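Local coordinates for 4-hydroxy-tetrahydrodipicolinate synthase (Methylacidiphilum fumariolicum SolV, PDB 6T3T) that catalyses the condensation of pyruvate with aspartate-beta-semialdehyde to 4-hydroxy-tetrahydrodipicolinate, a step of lysine biosynthesis, at the interface of chains A and B and the interface of chains A and C. Coordinates in Å, arbitrary orientation; residue numbers count along the deposited sequence, not the author numbering. Chains: chain A/B/C, 4-hydroxy-tetrahydrodipicolinate synthase.

Chain A meets two neighbours of the homotetramer, a dimer of dimers, through separate surfaces: contact 1 faces chain B, contact 2 chain C, and the centres of their C-alpha atoms lie about 31 Å apart. They share no residue. Contact 1 joins loops and helix 136-139 to a loop directly after B:Tyr107, a predicted proton-relay residue, its centre about 12 Å from A:Tyr133, the family's proton donor/acceptor, consistent with the tight-dimer interface. Contact 2 sets helix 168-177 against helix 227-243, its centre about 16 Å from A:Lys162, the Schiff-base lysine. Contact 1 would hold each dimer together and contact 2 join the dimers.

Contact 1: the interface of chains A and B. Residues chain A 138, 247-248, 270-271; chain B 108-111.
The hydroxyl OG1 of A:Thr248 is held from both subunits. It donates a long hydrogen bond of 3.3 Å to the main-chain O of B:Asn108, arriving well above the carbonyl plane, 45° out of it. From its own chain, the guanidinium NH2 of A:Arg138 makes a weak bond to the same OG1 at 3.1 Å. The hydroxyl lies anti to its backbone N (chi1 -173°), which turns it toward the B:Asn108 carbonyl and the guanidinium. The A:Arg138 chain runs extended from CG to NE, and its guanidinium presents an edge to CA of B:Asn108. In this family the arginine shortly after the active-site tyrosine (here A:Arg138) typically binds the semialdehyde substrate's carboxylate, so this intersubunit contact may steady a catalytic side chain.

Further back, the methylene stems of the two arginines cross nearly at right angles, with CG of A:Arg138 3.6 Å from CD of B:Arg109. Their guanidinium planes are turned 70° apart, so the contact is one of aliphatic stems and not a stack of the heads.

On the other flank the two prolines pack together, and CB of A:Pro270 lies 3.9 Å from CG of B:Pro110. CG of A:Pro270 also comes 3.5 Å from the amide ND2 of B:Asn108, whose side chain runs crosswise to the ring. The methyl CD2 of A:Leu271 reaches to 3.8 Å from the B:Asn108 O.

At the end of the patch a water bridges the subunits: it lies 2.9 Å from the hydroxyl OG of B:Ser111 and 2.5 Å from the carboxylate OE1 of A:Glu247, at the tip of an extended chain.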
# COMPACT_ATOMS: atom_id res chain seq x y z
N ARG A 138 -6.04 -11.56 -2.61
CA ARG A 138 -7.37 -12.14 -2.42
C ARG A 138 -7.63 -12.61 -1.00
O ARG A 138 -8.78 -12.61 -0.56
CB ARG A 138 -7.55 -13.33 -3.34
CG ARG A 138 -7.80 -12.97 -4.78
CD ARG A 138 -7.83 -14.21 -5.61
NE ARG A 138 -7.94 -13.86 -7.01
CZ ARG A 138 -9.11 -13.69 -7.61
NH1 ARG A 138 -10.23 -13.84 -6.93
NH2 ARG A 138 -9.16 -13.38 -8.90
N GLU A 247 -10.85 -7.16 -15.19
CA GLU A 247 -11.61 -7.30 -13.95
C GLU A 247 -11.25 -8.67 -13.37
O GLU A 247 -10.50 -9.42 -13.98
CB GLU A 247 -13.12 -7.12 -14.18
CG GLU A 247 -13.48 -5.76 -14.84
CD GLU A 247 -14.96 -5.61 -15.18
OE1 GLU A 247 -15.82 -6.22 -14.50
OE2 GLU A 247 -15.27 -4.89 -16.16
N THR A 248 -11.80 -8.99 -12.20
CA THR A 248 -11.35 -10.17 -11.46
C THR A 248 -11.55 -11.47 -12.23
O THR A 248 -12.65 -11.78 -12.72
CB THR A 248 -12.05 -10.26 -10.10
OG1 THR A 248 -11.46 -11.34 -9.35
CG2 THR A 248 -13.55 -10.52 -10.25
N PRO A 270 -21.45 -13.54 -6.46
CA PRO A 270 -21.31 -12.10 -6.75
C PRO A 270 -20.49 -11.70 -8.01
O PRO A 270 -20.28 -10.51 -8.22
CB PRO A 270 -20.63 -11.58 -5.48
CG PRO A 270 -19.66 -12.73 -5.10
CD PRO A 270 -20.49 -14.00 -5.44
N LEU A 271 -20.03 -12.65 -8.82
CA LEU A 271 -19.39 -12.28 -10.09
C LEU A 271 -20.43 -11.81 -11.11
O LEU A 271 -21.55 -12.34 -11.17
CB LEU A 271 -18.58 -13.46 -10.65
CG LEU A 271 -17.38 -13.91 -9.80
CD1 LEU A 271 -16.56 -14.93 -10.54
CD2 LEU A 271 -16.51 -12.73 -9.40
N ASN B 108 -13.13 -13.77 -3.76
CA ASN B 108 -13.40 -13.77 -5.20
C ASN B 108 -13.42 -12.37 -5.80
O ASN B 108 -13.56 -12.24 -7.02
CB ASN B 108 -14.71 -14.52 -5.57
CG ASN B 108 -15.92 -14.22 -4.63
OD1 ASN B 108 -15.89 -13.32 -3.80
ND2 ASN B 108 -16.98 -15.01 -4.79
N ARG B 109 -13.27 -11.32 -4.99
CA ARG B 109 -13.03 -9.96 -5.45
C ARG B 109 -13.99 -9.49 -6.56
O ARG B 109 -13.56 -9.10 -7.63
CB ARG B 109 -11.58 -9.80 -5.90
CG ARG B 109 -10.54 -10.15 -4.84
CD ARG B 109 -9.12 -9.64 -5.18
NE ARG B 109 -9.13 -8.20 -5.33
CZ ARG B 109 -8.17 -7.48 -5.90
NH1 ARG B 109 -7.08 -8.08 -6.37
NH2 ARG B 109 -8.32 -6.15 -6.01
N PRO B 110 -15.29 -9.51 -6.32
CA PRO B 110 -16.20 -9.10 -7.38
C PRO B 110 -16.02 -7.62 -7.73
O PRO B 110 -15.52 -6.81 -6.94
CB PRO B 110 -17.58 -9.39 -6.80
CG PRO B 110 -17.41 -9.36 -5.39
CD PRO B 110 -15.98 -9.67 -5.03
N SER B 111 -16.37 -7.29 -8.97
CA SER B 111 -16.43 -5.90 -9.40
C SER B 111 -17.51 -5.15 -8.63
O SER B 111 -18.35 -5.74 -7.96
CB SER B 111 -16.75 -5.79 -10.88
OG SER B 111 -18.07 -6.29 -11.12
O HOH W 1 -18.16 -5.50 -13.90

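Contact 2: the interface of chains A and C. Residues chain A 169, 172-173, 176, 198; chain C 190-191, 234, 238.
C:Tyr238 and C:His234, one turn apart on helix 227-243, reach across to A:Asp169 and A:Ser172 on helix 168-177 in a helix-to-helix part of the tetramer interface. Both aromatic side chains leave with CG anti to the backbone N (chi1 176° for C:Tyr238), which sends the two rings toward chain A.

Direct hydrogen bonds tie the tips of the side chains together. The phenol OH of C:Tyr238 donates to the carboxylate OD2 of A:Asp169 at 2.8 Å, approaching from above the carboxylate plane, 54° out of it. A turn along, the hydroxyl OG of A:Ser172 and the imidazole NE2 of C:His234 lie 2.7 Å apart; which of them donates is not settled by the coordinates and would depend on the histidine's tautomer.

A water completes the polar network. It sits 2.8 Å from OD1 of A:Asp169, the oxygen not bonded to the tyrosine, and also meets OG of A:Ser172. The same water lies 2.6 Å from the main-chain O of C:Ala190 in the 3-10 helix 189-191. The carboxylate is thus held through both oxygens, one directly and one by way of the water, which should limit its rotation, while the serine hydroxyl joins imidazole and water.

Packing around the rings fills in the rest. CB of A:Ser172 lies over one face of the C:Tyr238 ring, 3.7 Å from the ring centroid and displaced toward the rim. OD1 of A:Asp169 comes at the edge of this ring, in its plane. The CG methylenes of A:Gln173 and A:Glu176 add lighter contacts near the CE2 and CD2 side. A methyl group covers one face of the imidazole: CG1 of A:Val198 stands 3.6 Å from NE2 of C:His234.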
# COMPACT_ATOMS: atom_id res chain seq x y z
N ASP A 169 10.67 -11.04 -6.28
CA ASP A 169 11.62 -11.13 -5.17
C ASP A 169 11.25 -12.26 -4.21
O ASP A 169 12.13 -12.89 -3.59
CB ASP A 169 11.67 -9.79 -4.47
CG ASP A 169 13.02 -9.48 -3.95
OD1 ASP A 169 13.92 -9.29 -4.79
OD2 ASP A 169 13.19 -9.45 -2.72
N SER A 172 13.00 -15.37 -5.43
CA SER A 172 14.40 -15.44 -5.02
C SER A 172 14.55 -15.83 -3.56
O SER A 172 15.46 -16.59 -3.21
CB SER A 172 15.10 -14.09 -5.26
OG SER A 172 15.23 -13.83 -6.64
N GLN A 173 13.68 -15.31 -2.68
CA GLN A 173 13.74 -15.70 -1.26
C GLN A 173 13.37 -17.17 -1.08
O GLN A 173 14.01 -17.88 -0.29
CB GLN A 173 12.82 -14.80 -0.42
CG GLN A 173 13.41 -13.39 -0.13
CD GLN A 173 12.36 -12.32 0.21
OE1 GLN A 173 11.17 -12.47 -0.08
NE2 GLN A 173 12.81 -11.20 0.79
N GLU A 176 16.28 -19.27 -2.14
CA GLU A 176 17.28 -19.24 -1.06
C GLU A 176 16.93 -20.22 0.05
O GLU A 176 17.80 -20.91 0.58
CB GLU A 176 17.36 -17.86 -0.40
CG GLU A 176 18.54 -16.98 -0.70
CD GLU A 176 19.90 -17.64 -0.53
OE1 GLU A 176 20.35 -17.95 0.60
OE2 GLU A 176 20.55 -17.81 -1.57
N VAL A 198 14.46 -16.52 -12.18
CA VAL A 198 15.09 -16.63 -10.87
C VAL A 198 14.75 -17.94 -10.17
O VAL A 198 15.00 -18.08 -8.97
CB VAL A 198 14.73 -15.42 -9.98
CG1 VAL A 198 15.30 -14.17 -10.60
CG2 VAL A 198 13.23 -15.28 -9.85
N ALA C 190 18.47 -6.63 -7.07
CA ALA C 190 17.75 -7.88 -6.87
C ALA C 190 16.74 -8.17 -7.98
O ALA C 190 16.31 -9.32 -8.11
CB ALA C 190 17.02 -7.87 -5.52
N LEU C 191 16.33 -7.16 -8.75
CA LEU C 191 15.38 -7.35 -9.85
C LEU C 191 16.05 -7.35 -11.22
O LEU C 191 15.37 -7.55 -12.23
CB LEU C 191 14.30 -6.25 -9.81
CG LEU C 191 13.38 -6.36 -8.58
CD1 LEU C 191 12.45 -5.16 -8.49
CD2 LEU C 191 12.59 -7.69 -8.57
N HIS C 234 22.98 -14.72 -9.91
CA HIS C 234 21.94 -13.98 -9.21
C HIS C 234 21.74 -14.56 -7.83
O HIS C 234 21.73 -13.84 -6.82
CB HIS C 234 20.61 -14.05 -9.99
CG HIS C 234 19.40 -13.64 -9.19
ND1 HIS C 234 19.01 -12.32 -9.04
CD2 HIS C 234 18.51 -14.37 -8.48
CE1 HIS C 234 17.93 -12.26 -8.29
NE2 HIS C 234 17.60 -13.49 -7.93
N TYR C 238 22.31 -12.82 -4.32
CA TYR C 238 21.01 -12.33 -3.86
C TYR C 238 21.00 -11.90 -2.40
O TYR C 238 20.44 -10.84 -2.11
CB TYR C 238 19.92 -13.37 -4.14
CG TYR C 238 18.63 -12.89 -3.58
CD1 TYR C 238 17.95 -11.87 -4.21
CD2 TYR C 238 18.14 -13.37 -2.38
CE1 TYR C 238 16.81 -11.38 -3.72
CE2 TYR C 238 16.97 -12.87 -1.86
CZ TYR C 238 16.31 -11.88 -2.54
OH TYR C 238 15.14 -11.34 -2.06
O HOH W 2 14.54 -10.94 -7.01